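Local coordinates for DUF1285 domain-containing protein (Shewanella baltica, PDB 2RA9) that is of unknown function but may take part in signal transduction, and has a fold built from repeated structural motifs, at residues Leu26-Ala31 with Arg71-Asp76; Ala77-Val82 with Thr97-Leu102. One frame throughout, in Å; residues are numbered along the deposited sequence.

Contact 1 comes first along the chain and closes before contact 2 opens. Its second segment, Arg71-Asp76, is followed directly in sequence by Ala77-Val82, the first segment of contact 2. The centres of the two contacts are about 14 Å apart. Contact 1 joins strands 27-29 and 69-74 of one mixed sheet. Contact 2 joins strand 79-86 of a second mixed sheet to the turn between strands 93-97 and 102-106. Both sheets have the strand order 3-2-1-6-5-4, in keeping with a fold of repeated motifs. The contacts also touch: Ile29 CG2 packs on Pro78 O at 3.6 Å. They thus lie on either side of the chain's passage from one sheet to the other.

Contact 1. Residues Leu26-Ala31 with Arg71-Asp76; sequences LFDINA and RVQVED
The Phe27 ring is held among aromatic groups, stacked with Tyr37 and edge-to-face with Phe50. Arg71 O lies at its edge, near the ring plane. CG of Phe27 is anti to the carbonyl carbon (chi1 -68°), which leads the ring away from strand 69-74. Its CB meets Val72 CG2 at 4.0 Å. Two other flat groups, the Asp28 carboxylate and the Gln73 amide, have planes 67° apart. Asp28 OD1 rests on the aliphatic part of Gln73, with CB at 3.3 Å. The carboxylate of Glu75 turns a face to the backbone of Ala31. Ala31 N donates a hydrogen bond to Glu75 OE1 at 2.9 Å, from above the carboxylate plane, and the bond is also bent at the hydrogen (134°). The extended Glu75 chain brings CD within 3.4 Å of Ala31 CB.

Three backbone bonds join the strands. Gln73 N binds Phe27 O, Ile29 N binds Gln73 O, and Glu75 N binds Ile29 O. The last two run nearly along the C=O axis. Phe27, Ile29, Val72 and Val74 share one face of the sheet, and Asp28 and Gln73 the other. The Ile29 and Val72 side chains cross obliquely, CG1 to CG1 at 3.9 Å. Those of Ile29 and Val74 lie side by side, pointing the same way. Water sits between the segments at both ends. One water links Leu26 N to Arg71 O. Another accepts from Asp76 N and lies 2.7 Å from Asn30 O, to which it probably donates. Beyond them, Arg71 forms a salt bridge with Glu60 and Asp76 OD2 one with Lys129, while Asp76 OD1 hydrogen-bonds Tyr119. This is parallel strand pairing at the middle of a mixed six-stranded sheet in the N-terminal part of the DUF1285 fold.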
ATOM      1  N   LEU A  26       8.023   2.197  16.881  1.00 10.77           N
ATOM      2  CA  LEU A  26       9.430   2.388  16.479  1.00 11.85           C
ATOM      3  C   LEU A  26       9.621   2.504  14.981  1.00 11.30           C
ATOM      4  O   LEU A  26      10.644   3.018  14.510  1.00 12.31           O
ATOM      5  CB  LEU A  26      10.313   1.235  17.010  1.00 12.70           C
ATOM      6  CG  LEU A  26      10.274   1.051  18.544  1.00 15.67           C
ATOM      7  CD1 LEU A  26      11.260  -0.029  19.008  1.00 18.47           C
ATOM      8  CD2 LEU A  26      10.497   2.382  19.248  1.00 18.54           C
ATOM      9  N   PHE A  27       8.626   1.998  14.232  1.00 11.70           N
ATOM     10  CA  PHE A  27       8.622   2.057  12.775  1.00 10.63           C
ATOM     11  C   PHE A  27       7.626   3.125  12.365  1.00 11.00           C
ATOM     12  O   PHE A  27       6.518   3.218  12.918  1.00 11.29           O
ATOM     13  CB  PHE A  27       8.168   0.717  12.177  1.00 10.41           C
ATOM     14  CG  PHE A  27       9.149  -0.417  12.385  1.00 10.76           C
ATOM     15  CD1 PHE A  27       9.138  -1.167  13.547  1.00 10.71           C
ATOM     16  CD2 PHE A  27      10.058  -0.753  11.404  1.00 11.17           C
ATOM     17  CE1 PHE A  27      10.058  -2.192  13.751  1.00 12.55           C
ATOM     18  CE2 PHE A  27      10.974  -1.792  11.576  1.00 12.10           C
ATOM     19  CZ  PHE A  27      10.977  -2.524  12.735  1.00 11.77           C
ATOM     20  N   ASP A  28       8.028   3.920  11.367  1.00 10.54           N
ATOM     21  CA  ASP A  28       7.216   5.010  10.848  1.00 10.42           C
ATOM     22  C   ASP A  28       7.197   4.931   9.322  1.00 10.91           C
ATOM     23  O   ASP A  28       8.251   4.702   8.723  1.00 11.89           O
ATOM     24  CB  ASP A  28       7.799   6.376  11.274  1.00 10.61           C
ATOM     25  CG  ASP A  28       7.673   6.654  12.768  1.00 14.25           C
ATOM     26  OD1 ASP A  28       6.541   6.859  13.232  1.00 16.96           O
ATOM     27  OD2 ASP A  28       8.682   6.643  13.491  1.00 17.42           O
ATOM     28  N   ILE A  29       6.023   5.135   8.703  1.00 10.24           N
ATOM     29  CA  ILE A  29       5.870   5.244   7.264  1.00 10.05           C
ATOM     30  C   ILE A  29       5.305   6.622   6.971  1.00 11.51           C
ATOM     31  O   ILE A  29       4.247   6.989   7.469  1.00 13.26           O
ATOM     32  CB  ILE A  29       4.954   4.162   6.678  1.00  9.29           C
ATOM     33  CG1 ILE A  29       5.400   2.783   7.138  1.00 10.31           C
ATOM     34  CG2 ILE A  29       4.956   4.226   5.148  1.00 10.93           C
ATOM     35  CD1 ILE A  29       4.531   1.643   6.661  1.00 11.20           C
ATOM     36  N   ASN A  30       6.040   7.419   6.210  1.00 12.65           N
ATOM     37  CA  ASN A  30       5.568   8.784   5.890  1.00 13.51           C
ATOM     38  C   ASN A  30       4.601   8.773   4.723  1.00 12.80           C
ATOM     39  O   ASN A  30       4.280   7.710   4.161  1.00 13.70           O
ATOM     40  CB  ASN A  30       6.733   9.765   5.685  1.00 14.05           C
ATOM     41  CG  ASN A  30       7.510   9.557   4.408  1.00 13.85           C
ATOM     42  OD1 ASN A  30       7.080   8.876   3.469  1.00 14.19           O
ATOM     43  ND2 ASN A  30       8.684  10.196   4.366  1.00 17.94           N
ATOM     44  N   ALA A  31       4.075   9.957   4.400  1.00 14.78           N
ATOM     45  CA  ALA A  31       2.990  10.077   3.435  1.00 16.41           C
ATOM     46  C   ALA A  31       3.416   9.617   2.044  1.00 15.67           C
ATOM     47  O   ALA A  31       2.564   9.191   1.236  1.00 17.46           O
ATOM     48  CB  ALA A  31       2.471  11.515   3.417  1.00 17.09           C
ATOM     49  N   ARG A  71       4.052  -2.175  16.876  1.00 13.38           N
ATOM     50  CA  ARG A  71       3.286  -1.152  16.200  1.00 12.52           C
ATOM     51  C   ARG A  71       4.106  -0.417  15.137  1.00 11.85           C
ATOM     52  O   ARG A  71       5.325  -0.285  15.231  1.00 12.21           O
ATOM     53  CB  ARG A  71       2.755  -0.137  17.192  1.00 14.63           C
ATOM     54  CG  ARG A  71       1.784  -0.709  18.192  1.00 16.87           C
ATOM     55  CD  ARG A  71       1.260   0.394  19.087  1.00 19.65           C
ATOM     56  NE  ARG A  71       0.201  -0.034  20.012  1.00 23.29           N
ATOM     57  CZ  ARG A  71      -1.102  -0.086  19.740  1.00 26.91           C
ATOM     58  NH1 ARG A  71      -1.595   0.252  18.551  1.00 21.81           N
ATOM     59  NH2 ARG A  71      -1.943  -0.477  20.689  1.00 32.02           N
ATOM     60  N   VAL A  72       3.386   0.031  14.118  1.00 12.69           N
ATOM     61  CA  VAL A  72       3.926   0.895  13.058  1.00 10.53           C
ATOM     62  C   VAL A  72       3.031   2.114  12.966  1.00 10.72           C
ATOM     63  O   VAL A  72       1.802   1.995  12.937  1.00 13.10           O
ATOM     64  CB  VAL A  72       3.921   0.169  11.705  1.00 10.03           C
ATOM     65  CG1 VAL A  72       4.504   1.051  10.564  1.00 10.84           C
ATOM     66  CG2 VAL A  72       4.673  -1.174  11.810  1.00 11.34           C
ATOM     67  N   GLN A  73       3.638   3.310  12.928  1.00 10.18           N
ATOM     68  CA  GLN A  73       2.869   4.558  12.699  1.00 11.52           C
ATOM     69  C   GLN A  73       2.854   4.843  11.197  1.00 10.79           C
ATOM     70  O   GLN A  73       3.892   4.752  10.543  1.00 13.04           O
ATOM     71  CB  GLN A  73       3.496   5.738  13.456  1.00 13.25           C
ATOM     72  CG  GLN A  73       2.619   6.984  13.464  1.00 16.27           C
ATOM     73  CD  GLN A  73       1.309   6.779  14.298  1.00 26.39           C
ATOM     74  OE1 GLN A  73       1.138   5.768  15.016  1.00 31.48           O
ATOM     75  NE2 GLN A  73       0.401   7.750  14.211  1.00 33.61           N
ATOM     76  N   VAL A  74       1.687   5.174  10.664  1.00 10.42           N
ATOM     77  CA  VAL A  74       1.491   5.362   9.232  1.00 10.38           C
ATOM     78  C   VAL A  74       0.831   6.736   9.037  1.00 10.25           C
ATOM     79  O   VAL A  74      -0.238   7.005   9.575  1.00 11.85           O
ATOM     80  CB  VAL A  74       0.614   4.206   8.650  1.00 10.06           C
ATOM     81  CG1 VAL A  74       0.308   4.455   7.185  1.00 13.18           C
ATOM     82  CG2 VAL A  74       1.287   2.870   8.820  1.00 11.39           C
ATOM     83  N   GLU A  75       1.486   7.624   8.304  1.00 10.95           N
ATOM     84  CA  GLU A  75       0.990   8.977   8.117  1.00 12.04           C
ATOM     85  C   GLU A  75      -0.263   9.026   7.263  1.00 12.97           C
ATOM     86  O   GLU A  75      -1.188   9.779   7.576  1.00 14.77           O
ATOM     87  CB  GLU A  75       2.074   9.868   7.477  1.00 12.82           C
ATOM     88  CG  GLU A  75       1.606  11.332   7.258  1.00 19.52           C
ATOM     89  CD  GLU A  75       2.676  12.282   6.730  1.00 27.27           C
ATOM     90  OE1 GLU A  75       3.876  11.922   6.561  1.00 22.58           O
ATOM     91  OE2 GLU A  75       2.289  13.448   6.478  1.00 37.23           O
ATOM     92  N   ASP A  76      -0.279   8.243   6.184  1.00 12.12           N
ATOM     93  CA  ASP A  76      -1.339   8.282   5.182  1.00 13.38           C
ATOM     94  C   ASP A  76      -1.703   6.832   4.851  1.00 11.89           C
ATOM     95  O   ASP A  76      -2.438   6.224   5.615  1.00 14.52           O
ATOM     96  CB  ASP A  76      -0.881   9.101   3.969  1.00 11.81           C
ATOM     97  CG  ASP A  76      -1.984   9.387   2.997  1.00 13.73           C
ATOM     98  OD1 ASP A  76      -3.118   8.856   3.142  1.00 15.93           O
ATOM     99  OD2 ASP A  76      -1.697  10.175   2.065  1.00 17.24           O
TER
HETATM  100  O   HOH W   1       7.121  -0.407  17.126  1.00 16.44           O
HETATM  101  O   HOH W   2       1.919   6.754   5.146  1.00 12.93           O

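Contact 2. Residues Ala77-Val82 with Thr97-Leu102; sequences APLLIV and TSIGTL
Leu79 leads the contact, its CG anti to the carbonyl carbon (chi1 -70°). The Leu79 and Ile99 side chains cross at about a right angle, with CD2 of Leu79 3.7 Å from CD1 of Ile99. The same methyl of Leu79 meets Thr101 OG1 tip to tip, and Leu79 CB touches Thr97 CG2. Leu80 O accepts a hydrogen bond from Ser98 N at 2.9 Å, nearly along the C=O axis, and also lies 3.1 Å from Thr97 CA. Leu80 N donates a hydrogen bond to a water, which donates to Ser98 OG. Ile81 pairs with Thr97 as an antiparallel non-hydrogen-bonded pair, and their side chains diverge. Val82 closes the segment: CG1 rests on Ser98 CB, and CG2 on Thr97 C.

Thr97 OG1 and Thr101 OG1 share a hydrogen bond of 2.6 Å, and Thr101 OG1 also bonds His103 NE2. Gly100 N binds Thr97 O at 2.9 Å, and Thr97 N binds Thr101 O at 3.0 Å. The Gly100 backbone angles call for glycine. Helix 44-51 packs on Ile99 and Thr101. The antiparallel pairing of strands 79-86 and 93-97 ends here, at a 3:5 hairpin with a type I turn and G1 beta bulge that leads to strand 102-106.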
ATOM      1  N   ALA A  77      -1.140   6.259   3.783  1.00 11.78           N
ATOM      2  CA  ALA A  77      -1.303   4.848   3.466  1.00 10.22           C
ATOM      3  C   ALA A  77       0.040   4.122   3.666  1.00 10.67           C
ATOM      4  O   ALA A  77       1.128   4.715   3.541  1.00 11.53           O
ATOM      5  CB  ALA A  77      -1.720   4.674   2.038  1.00 13.48           C
ATOM      6  N   PRO A  78      -0.015   2.845   3.991  1.00 10.30           N
ATOM      7  CA  PRO A  78       1.240   2.133   4.273  1.00 11.11           C
ATOM      8  C   PRO A  78       2.116   1.910   3.034  1.00 12.21           C
ATOM      9  O   PRO A  78       3.323   1.685   3.160  1.00 11.52           O
ATOM     10  CB  PRO A  78       0.744   0.773   4.816  1.00 11.44           C
ATOM     11  CG  PRO A  78      -0.635   0.629   4.305  1.00 10.70           C
ATOM     12  CD  PRO A  78      -1.186   2.010   4.301  1.00 10.64           C
ATOM     13  N   LEU A  79       1.491   1.955   1.851  1.00 11.66           N
ATOM     14  CA  LEU A  79       2.156   1.635   0.610  1.00 10.92           C
ATOM     15  C   LEU A  79       1.777   2.678  -0.437  1.00 10.80           C
ATOM     16  O   LEU A  79       0.648   3.146  -0.466  1.00 11.31           O
ATOM     17  CB  LEU A  79       1.731   0.255   0.142  1.00 11.53           C
ATOM     18  CG  LEU A  79       2.256  -0.909   0.999  1.00 12.49           C
ATOM     19  CD1 LEU A  79       1.526  -2.156   0.748  1.00 15.74           C
ATOM     20  CD2 LEU A  79       3.773  -1.090   0.822  1.00 13.65           C
ATOM     21  N   LEU A  80       2.746   3.051  -1.279  1.00 11.09           N
ATOM     22  CA  LEU A  80       2.523   3.954  -2.395  1.00 11.22           C
ATOM     23  C   LEU A  80       2.631   3.132  -3.698  1.00 11.48           C
ATOM     24  O   LEU A  80       3.703   2.602  -4.042  1.00 12.89           O
ATOM     25  CB  LEU A  80       3.601   5.043  -2.403  1.00 12.64           C
ATOM     26  CG  LEU A  80       3.352   6.155  -3.445  1.00 13.97           C
ATOM     27  CD1 LEU A  80       2.300   7.111  -2.947  1.00 14.19           C
ATOM     28  CD2 LEU A  80       4.651   6.867  -3.796  1.00 17.20           C
ATOM     29  N   ILE A  81       1.531   3.070  -4.421  1.00 10.56           N
ATOM     30  CA  ILE A  81       1.455   2.370  -5.688  1.00 11.55           C
ATOM     31  C   ILE A  81       2.084   3.217  -6.796  1.00 11.71           C
ATOM     32  O   ILE A  81       1.700   4.354  -7.023  1.00 14.00           O
ATOM     33  CB  ILE A  81       0.020   2.012  -6.035  1.00 11.05           C
ATOM     34  CG1 ILE A  81      -0.497   0.928  -5.069  1.00 13.88           C
ATOM     35  CG2 ILE A  81      -0.073   1.545  -7.521  1.00 13.88           C
ATOM     36  CD1 ILE A  81      -2.012   0.658  -5.086  1.00 15.30           C
ATOM     37  N   VAL A  82       3.050   2.661  -7.510  1.00 13.83           N
ATOM     38  CA  VAL A  82       3.780   3.415  -8.540  1.00 14.62           C
ATOM     39  C   VAL A  82       3.582   2.811  -9.943  1.00 14.51           C
ATOM     40  O   VAL A  82       3.907   3.463 -10.939  1.00 17.45           O
ATOM     41  CB  VAL A  82       5.251   3.566  -8.193  1.00 16.75           C
ATOM     42  CG1 VAL A  82       5.397   4.318  -6.890  1.00 17.57           C
ATOM     43  CG2 VAL A  82       6.050   2.211  -8.147  1.00 16.81           C
ATOM     44  N   THR A  97       4.701  -1.256  -5.794  1.00 12.19           N
ATOM     45  CA  THR A  97       4.802  -0.130  -4.889  1.00 11.32           C
ATOM     46  C   THR A  97       6.217   0.475  -4.893  1.00 12.53           C
ATOM     47  O   THR A  97       7.187  -0.106  -5.411  1.00 13.44           O
ATOM     48  CB  THR A  97       4.446  -0.539  -3.458  1.00 12.46           C
ATOM     49  OG1 THR A  97       5.461  -1.399  -2.962  1.00 13.13           O
ATOM     50  CG2 THR A  97       3.098  -1.227  -3.404  1.00 12.53           C
ATOM     51  N   SER A  98       6.378   1.607  -4.229  1.00 12.06           N
ATOM     52  CA  SER A  98       7.661   2.308  -4.212  1.00 11.69           C
ATOM     53  C   SER A  98       8.762   1.563  -3.483  1.00 12.01           C
ATOM     54  O   SER A  98       9.930   1.828  -3.713  1.00 15.06           O
ATOM     55  CB  SER A  98       7.508   3.668  -3.573  1.00 13.38           C
ATOM     56  OG  SER A  98       7.157   3.569  -2.196  1.00 14.21           O
ATOM     57  N   ILE A  99       8.392   0.649  -2.585  1.00 12.78           N
ATOM     58  CA  ILE A  99       9.361  -0.216  -1.883  1.00 13.05           C
ATOM     59  C   ILE A  99       9.550  -1.598  -2.567  1.00 14.00           C
ATOM     60  O   ILE A  99      10.281  -2.454  -2.089  1.00 14.25           O
ATOM     61  CB  ILE A  99       9.017  -0.374  -0.410  1.00 13.01           C
ATOM     62  CG1 ILE A  99       7.684  -1.071  -0.204  1.00 12.48           C
ATOM     63  CG2 ILE A  99       9.118   0.994   0.285  1.00 13.93           C
ATOM     64  CD1 ILE A  99       7.429  -1.585   1.224  1.00 12.65           C
ATOM     65  N   GLY A 100       8.911  -1.782  -3.718  1.00 13.35           N
ATOM     66  CA  GLY A 100       9.101  -2.972  -4.514  1.00 15.16           C
ATOM     67  C   GLY A 100       8.186  -4.130  -4.185  1.00 13.14           C
ATOM     68  O   GLY A 100       8.467  -5.231  -4.632  1.00 15.33           O
ATOM     69  N   THR A 101       7.060  -3.902  -3.488  1.00 14.03           N
ATOM     70  CA  THR A 101       6.118  -4.990  -3.242  1.00 13.21           C
ATOM     71  C   THR A 101       5.176  -5.127  -4.422  1.00 12.82           C
ATOM     72  O   THR A 101       4.918  -4.148  -5.129  1.00 13.97           O
ATOM     73  CB  THR A 101       5.320  -4.828  -1.917  1.00 14.01           C
ATOM     74  OG1 THR A 101       4.566  -3.618  -1.904  1.00 13.33           O
ATOM     75  CG2 THR A 101       6.248  -4.823  -0.700  1.00 14.12           C
ATOM     76  N   LEU A 102       4.699  -6.358  -4.643  1.00 14.23           N
ATOM     77  CA  LEU A 102       3.794  -6.696  -5.717  1.00 13.93           C
ATOM     78  C   LEU A 102       2.514  -7.285  -5.143  1.00 14.68           C
ATOM     79  O   LEU A 102       2.554  -8.147  -4.264  1.00 14.81           O
ATOM     80  CB  LEU A 102       4.461  -7.749  -6.602  1.00 15.65           C
ATOM     81  CG  LEU A 102       3.676  -8.286  -7.801  1.00 18.82           C
ATOM     82  CD1 LEU A 102       3.357  -7.212  -8.809  1.00 20.09           C
ATOM     83  CD2 LEU A 102       4.462  -9.479  -8.447  1.00 18.57           C
TER
HETATM   84  O   HOH W   3       5.389   1.835  -0.902  1.00 12.27           O